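Long-range contacts in hydroxylase (Rhodococcus sp., PDB 2OR0), which probably acts as a flavin-dependent hydroxylase of the acyl-CoA dehydrogenase superfamily, using reduced flavin and molecular oxygen to hydroxylate a substrate: residues A[61-66]-A[104-109]; A[125-130]-A[161-166]. One frame throughout, in Å; residues are numbered along the deposited sequence.

Contact 1 comes first along the chain. It brings the loop after helix 51-60 against helix 105-109 and closes a span that contains helices 78-91 and 93-102. Contact 2 follows in series, so the two closed spans neither nest nor cross. It pairs strand 129-130 with the start of strand 163-170 and closes a span that is largely strand. Contact 1 is a loop packed on a short helix in the helical part, and contact 2 opens the beta part of the fold. Their centres lie about 10 Å apart. They touch where Ile-63 packs on Trp-128 and where His-105 ND1 probably hydrogen-bonds Met-129 O, at 2.7 Å. These contacts tie the N-terminal helices to the sheet.

Contact 1 (A[61-66]-A[104-109]); sequences GAIRLL and VHPWEL
Leu-66 meets helix 105-109 with its side chain, which starts at CB against CB of Trp-107, 3.9 Å away. Its CG stands beside the backbone N and anti to the carbonyl carbon (chi1 -56°). From there CD1 remains close to the helix, 4.0 Å from Trp-107 CB. The same methyl lies 4.4 Å from Val-104 CG2. The leucine also touches Phe-81 of helix 78-91 and Met-253 of helix 250-277, so it is packed between several helices.

The Trp-107 ring has Leu-66 CB at its edge, near the ring plane. Its NE1 is hydrogen-bonded to Leu-245 O, and Phe-111 meets the ring edge-to-face. Pro-106, one residue earlier, faces the loop at Ile-63. Its CG sits 3.5 Å from Ile-63 O and 4.3 Å from Ile-63 CG2. The contact is buried and made by van der Waals packing, with the Ile-63 and Leu-66 carbonyl oxygens lying against Pro-106 and Trp-107.

Gly-61 has positive phi and ends helix 51-60 in a Schellman motif. The chain then turns through the loop that packs on helix 105-109. This is loop-on-helix packing in the helical N-terminal part of an acyl-CoA dehydrogenase-like fold.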
loop_
_atom_site.group_PDB
_atom_site.type_symbol
_atom_site.label_atom_id
_atom_site.label_comp_id
_atom_site.label_asym_id
_atom_site.label_seq_id
_atom_site.Cartn_x
_atom_site.Cartn_y
_atom_site.Cartn_z
ATOM N N GLY A 61 6.346 13.058 8.692
ATOM C CA GLY A 61 6.022 11.972 9.606
ATOM C C GLY A 61 5.082 10.911 9.041
ATOM O O GLY A 61 4.629 10.039 9.774
ATOM N N ALA A 62 4.770 10.970 7.748
ATOM C CA ALA A 62 3.837 9.986 7.154
ATOM C C ALA A 62 4.188 8.506 7.365
ATOM O O ALA A 62 3.297 7.679 7.575
ATOM C CB ALA A 62 3.623 10.265 5.674
ATOM N N ILE A 63 5.470 8.159 7.295
ATOM C CA ILE A 63 5.872 6.760 7.452
ATOM C C ILE A 63 5.822 6.313 8.921
ATOM O O ILE A 63 5.737 5.118 9.209
ATOM C CB ILE A 63 7.261 6.508 6.813
ATOM C CG1 ILE A 63 7.288 7.048 5.369
ATOM C CG2 ILE A 63 7.691 5.028 6.928
ATOM C CD1 ILE A 63 6.252 6.448 4.428
ATOM N N ARG A 64 5.827 7.274 9.847
ATOM C CA ARG A 64 5.716 6.970 11.272
ATOM C C ARG A 64 4.277 6.819 11.799
ATOM O O ARG A 64 4.059 6.543 13.003
ATOM C CB ARG A 64 6.479 8.023 12.064
ATOM C CG ARG A 64 7.992 7.797 11.974
ATOM C CD ARG A 64 8.759 8.739 12.862
ATOM N NE ARG A 64 8.469 10.124 12.521
ATOM C CZ ARG A 64 9.180 11.158 12.951
ATOM N NH1 ARG A 64 10.245 10.952 13.743
ATOM N NH2 ARG A 64 8.831 12.398 12.588
ATOM N N LEU A 65 3.307 6.970 10.898
ATOM C CA LEU A 65 1.884 6.830 11.234
ATOM C C LEU A 65 1.548 5.598 12.070
ATOM O O LEU A 65 0.834 5.703 13.071
ATOM C CB LEU A 65 1.005 6.872 9.971
ATOM C CG LEU A 65 0.797 8.245 9.308
ATOM C CD1 LEU A 65 0.204 8.086 7.903
ATOM C CD2 LEU A 65 -0.072 9.145 10.166
ATOM N N LEU A 66 2.069 4.441 11.672
ATOM C CA LEU A 66 1.746 3.184 12.329
ATOM C C LEU A 66 2.943 2.636 13.114
ATOM O O LEU A 66 2.962 1.469 13.490
ATOM C CB LEU A 66 1.277 2.150 11.301
ATOM C CG LEU A 66 0.092 2.519 10.390
ATOM C CD1 LEU A 66 -0.053 1.461 9.305
ATOM C CD2 LEU A 66 -1.232 2.709 11.193
ATOM N N VAL A 104 3.301 0.682 5.931
ATOM C CA VAL A 104 2.777 -0.481 6.613
ATOM C C VAL A 104 3.867 -1.323 7.315
ATOM O O VAL A 104 3.583 -2.096 8.252
ATOM C CB VAL A 104 1.931 -1.337 5.627
ATOM C CG1 VAL A 104 1.775 -2.763 6.111
ATOM C CG2 VAL A 104 0.551 -0.702 5.479
ATOM N N HIS A 105 5.107 -1.192 6.845
ATOM C CA HIS A 105 6.205 -2.004 7.382
ATOM C C HIS A 105 6.454 -1.792 8.900
ATOM O O HIS A 105 6.685 -2.784 9.599
ATOM C CB HIS A 105 7.476 -1.847 6.541
ATOM C CG HIS A 105 7.290 -2.234 5.100
ATOM N ND1 HIS A 105 7.833 -1.516 4.060
ATOM C CD2 HIS A 105 6.582 -3.237 4.529
ATOM C CE1 HIS A 105 7.488 -2.071 2.910
ATOM N NE2 HIS A 105 6.724 -3.114 3.168
ATOM N N PRO A 106 6.378 -0.525 9.402
ATOM C CA PRO A 106 6.498 -0.275 10.842
ATOM C C PRO A 106 5.407 -0.966 11.636
ATOM O O PRO A 106 5.622 -1.333 12.792
ATOM C CB PRO A 106 6.322 1.239 10.954
ATOM C CG PRO A 106 6.777 1.765 9.638
ATOM C CD PRO A 106 6.217 0.753 8.675
ATOM N N TRP A 107 4.242 -1.158 11.023
ATOM C CA TRP A 107 3.156 -1.828 11.704
ATOM C C TRP A 107 3.530 -3.289 12.007
ATOM O O TRP A 107 3.342 -3.772 13.134
ATOM C CB TRP A 107 1.842 -1.697 10.911
ATOM C CG TRP A 107 0.709 -2.373 11.591
ATOM C CD1 TRP A 107 -0.117 -1.844 12.564
ATOM C CD2 TRP A 107 0.257 -3.711 11.362
ATOM N NE1 TRP A 107 -1.034 -2.792 12.949
ATOM C CE2 TRP A 107 -0.822 -3.944 12.240
ATOM C CE3 TRP A 107 0.671 -4.747 10.499
ATOM C CZ2 TRP A 107 -1.501 -5.167 12.281
ATOM C CZ3 TRP A 107 0.000 -5.950 10.539
ATOM C CH2 TRP A 107 -1.081 -6.155 11.415
ATOM N N GLU A 108 4.057 -3.999 11.007
ATOM C CA GLU A 108 4.437 -5.388 11.217
ATOM C C GLU A 108 5.691 -5.502 12.123
ATOM O O GLU A 108 5.748 -6.366 12.977
ATOM C CB GLU A 108 4.666 -6.137 9.907
ATOM C CG GLU A 108 4.990 -7.617 10.145
ATOM C CD GLU A 108 5.080 -8.437 8.875
ATOM O OE1 GLU A 108 4.730 -7.921 7.793
ATOM O OE2 GLU A 108 5.500 -9.605 8.953
ATOM N N LEU A 109 6.669 -4.620 11.936
ATOM C CA LEU A 109 7.881 -4.670 12.733
ATOM C C LEU A 109 7.548 -4.476 14.212
ATOM O O LEU A 109 8.304 -4.901 15.078
ATOM C CB LEU A 109 8.849 -3.587 12.309
ATOM C CG LEU A 109 10.315 -3.886 12.655
ATOM C CD1 LEU A 109 10.882 -5.040 11.778
ATOM C CD2 LEU A 109 11.152 -2.617 12.545
#

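Contact 2 (A[125-130]-A[161-166]); sequences NDTWMA and CQWAFL
The indole of Trp-163 has the methyl CG2 of Thr-127 at its edge, near the ring plane, with CD1 at 3.6 Å. Thr-127 CG2 stands anti to its own backbone N, while OG1 is held by Asp-124 O. The Trp-163 side chain also touches helix 114-121 and strand 182-188. The Trp-128 ring has Cys-161 SG at its edge, near the plane; this sulfur is 3.7 Å from Trp-128 CB. Arg-58 makes a cation-pi contact with the same indole. Phe-165 is approached obliquely by the selenium of Met-129, a selenomethionine, in a Met-aromatic contact. SE lies 4.9 Å from the ring centroid and 52° off the ring normal. The two side chains run side by side and point the same way. The Phe-165 ring also meets that of Tyr-133.

Between these groups the backbones pair as parallel strands. Ala-130 N donates to Trp-163 O at 2.8 Å, and Phe-165 N donates to Ala-130 O at 2.7 Å with a nearly straight N-H...O angle of 173°. Nearer the N terminus, Trp-128 O accepts a bond from Gln-162 N at 3.0 Å and a weak one from Trp-163 N. The side chains of Met-129 and Trp-163 lie on one face of the sheet, and those of Ala-130 and Ala-164 on the other. On the alanine face, Cys-161 SG packs 3.7 Å from Ala-130 CB.

Trp-128 O, Ala-130 N and O, and Trp-163 O are thus satisfied by main-chain bonds in this mostly buried contact, while Met-129 O finds its partner in contact 1. The directional backbone bonds fix the parallel register, and the aromatic and sulfur side chains add apolar and sulfur-aromatic contacts around it.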
loop_
_atom_site.group_PDB
_atom_site.type_symbol
_atom_site.label_atom_id
_atom_site.label_comp_id
_atom_site.label_asym_id
_atom_site.label_seq_id
_atom_site.Cartn_x
_atom_site.Cartn_y
_atom_site.Cartn_z
ATOM N N ASN A 125 14.791 6.991 13.860
ATOM C CA ASN A 125 13.375 6.623 13.749
ATOM C C ASN A 125 12.875 6.709 12.302
ATOM O O ASN A 125 11.876 6.099 11.961
ATOM C CB ASN A 125 12.492 7.559 14.596
ATOM C CG ASN A 125 12.854 7.557 16.081
ATOM O OD1 ASN A 125 13.286 6.540 16.643
ATOM N ND2 ASN A 125 12.658 8.712 16.727
ATOM N N ASP A 126 13.551 7.510 11.483
ATOM C CA ASP A 126 13.122 7.755 10.112
ATOM C C ASP A 126 13.759 6.817 9.083
ATOM O O ASP A 126 13.775 7.122 7.888
ATOM C CB ASP A 126 13.369 9.217 9.719
ATOM C CG ASP A 126 12.327 10.159 10.297
ATOM O OD1 ASP A 126 11.147 9.757 10.410
ATOM O OD2 ASP A 126 12.695 11.304 10.634
ATOM N N THR A 127 14.260 5.681 9.554
ATOM C CA THR A 127 14.799 4.634 8.693
ATOM C C THR A 127 13.628 3.868 8.096
ATOM O O THR A 127 12.741 3.408 8.839
ATOM C CB THR A 127 15.709 3.669 9.503
ATOM O OG1 THR A 127 16.802 4.411 10.049
ATOM C CG2 THR A 127 16.265 2.557 8.624
ATOM N N TRP A 128 13.625 3.738 6.766
ATOM C CA TRP A 128 12.549 3.042 6.039
ATOM C C TRP A 128 12.909 1.622 5.633
ATOM O O TRP A 128 14.077 1.318 5.334
ATOM C CB TRP A 128 12.161 3.798 4.763
ATOM C CG TRP A 128 11.597 5.157 4.963
ATOM C CD1 TRP A 128 11.259 5.759 6.155
ATOM C CD2 TRP A 128 11.254 6.097 3.927
ATOM N NE1 TRP A 128 10.765 7.026 5.922
ATOM C CE2 TRP A 128 10.742 7.256 4.566
ATOM C CE3 TRP A 128 11.335 6.071 2.524
ATOM C CZ2 TRP A 128 10.305 8.389 3.842
ATOM C CZ3 TRP A 128 10.914 7.202 1.801
ATOM C CH2 TRP A 128 10.393 8.340 2.471
HETATM N N MSE A 129 11.879 0.768 5.603
HETATM C CA MSE A 129 11.978 -0.570 5.053
HETATM C C MSE A 129 11.236 -0.650 3.712
HETATM O O MSE A 129 10.131 -0.103 3.568
HETATM C CB MSE A 129 11.394 -1.609 6.008
HETATM C CG MSE A 129 12.103 -1.723 7.345
HETATM SE SE MSE A 129 10.914 -2.598 8.585
HETATM C CE MSE A 129 10.162 -0.891 9.219
ATOM N N ALA A 130 11.856 -1.363 2.766
ATOM C CA ALA A 130 11.267 -1.717 1.465
ATOM C C ALA A 130 10.661 -3.104 1.513
ATOM O O ALA A 130 10.998 -3.918 2.384
ATOM C CB ALA A 130 12.333 -1.647 0.336
ATOM N N CYS A 161 15.128 3.346 1.021
ATOM C CA CYS A 161 15.043 2.431 2.144
ATOM C C CYS A 161 16.423 1.846 2.471
ATOM O O CYS A 161 17.260 1.659 1.576
ATOM C CB CYS A 161 14.055 1.311 1.840
ATOM S SG CYS A 161 12.333 1.885 1.547
ATOM N N GLN A 162 16.642 1.562 3.754
ATOM C CA GLN A 162 17.921 1.039 4.240
ATOM C C GLN A 162 17.813 -0.399 4.730
ATOM O O GLN A 162 18.810 -1.009 5.101
ATOM C CB GLN A 162 18.521 1.975 5.306
ATOM C CG GLN A 162 19.161 3.260 4.706
ATOM C CD GLN A 162 20.235 2.960 3.633
ATOM O OE1 GLN A 162 21.186 2.185 3.868
ATOM N NE2 GLN A 162 20.089 3.581 2.455
ATOM N N TRP A 163 16.597 -0.934 4.722
ATOM C CA TRP A 163 16.327 -2.322 5.069
ATOM C C TRP A 163 15.221 -2.830 4.129
ATOM O O TRP A 163 14.483 -2.029 3.549
ATOM C CB TRP A 163 15.848 -2.451 6.521
ATOM C CG TRP A 163 16.886 -2.085 7.574
ATOM C CD1 TRP A 163 17.281 -0.827 7.935
ATOM C CD2 TRP A 163 17.653 -2.989 8.376
ATOM N NE1 TRP A 163 18.243 -0.890 8.918
ATOM C CE2 TRP A 163 18.496 -2.205 9.203
ATOM C CE3 TRP A 163 17.714 -4.388 8.477
ATOM C CZ2 TRP A 163 19.391 -2.775 10.122
ATOM C CZ3 TRP A 163 18.584 -4.955 9.404
ATOM C CH2 TRP A 163 19.411 -4.145 10.211
ATOM N N ALA A 164 15.092 -4.147 4.009
ATOM C CA ALA A 164 13.997 -4.733 3.241
ATOM C C ALA A 164 13.327 -5.786 4.064
ATOM O O ALA A 164 13.994 -6.500 4.805
ATOM C CB ALA A 164 14.503 -5.345 1.954
ATOM N N PHE A 165 12.009 -5.866 3.909
ATOM C CA PHE A 165 11.164 -6.870 4.510
ATOM C C PHE A 165 10.720 -7.790 3.373
ATOM O O PHE A 165 9.937 -7.367 2.531
ATOM C CB PHE A 165 9.931 -6.156 5.059
ATOM C CG PHE A 165 9.469 -6.644 6.401
ATOM C CD1 PHE A 165 8.857 -5.750 7.305
ATOM C CD2 PHE A 165 9.625 -7.972 6.783
ATOM C CE1 PHE A 165 8.426 -6.182 8.564
ATOM C CE2 PHE A 165 9.186 -8.400 8.061
ATOM C CZ PHE A 165 8.598 -7.499 8.934
ATOM N N LEU A 166 11.190 -9.031 3.314
ATOM C CA LEU A 166 10.928 -9.856 2.126
ATOM C C LEU A 166 10.290 -11.170 2.477
ATOM O O LEU A 166 10.528 -11.690 3.565
ATOM C CB LEU A 166 12.236 -10.134 1.371
ATOM C CG LEU A 166 13.089 -8.927 0.994
ATOM C CD1 LEU A 166 14.540 -9.366 0.626
ATOM C CD2 LEU A 166 12.396 -8.114 -0.144
#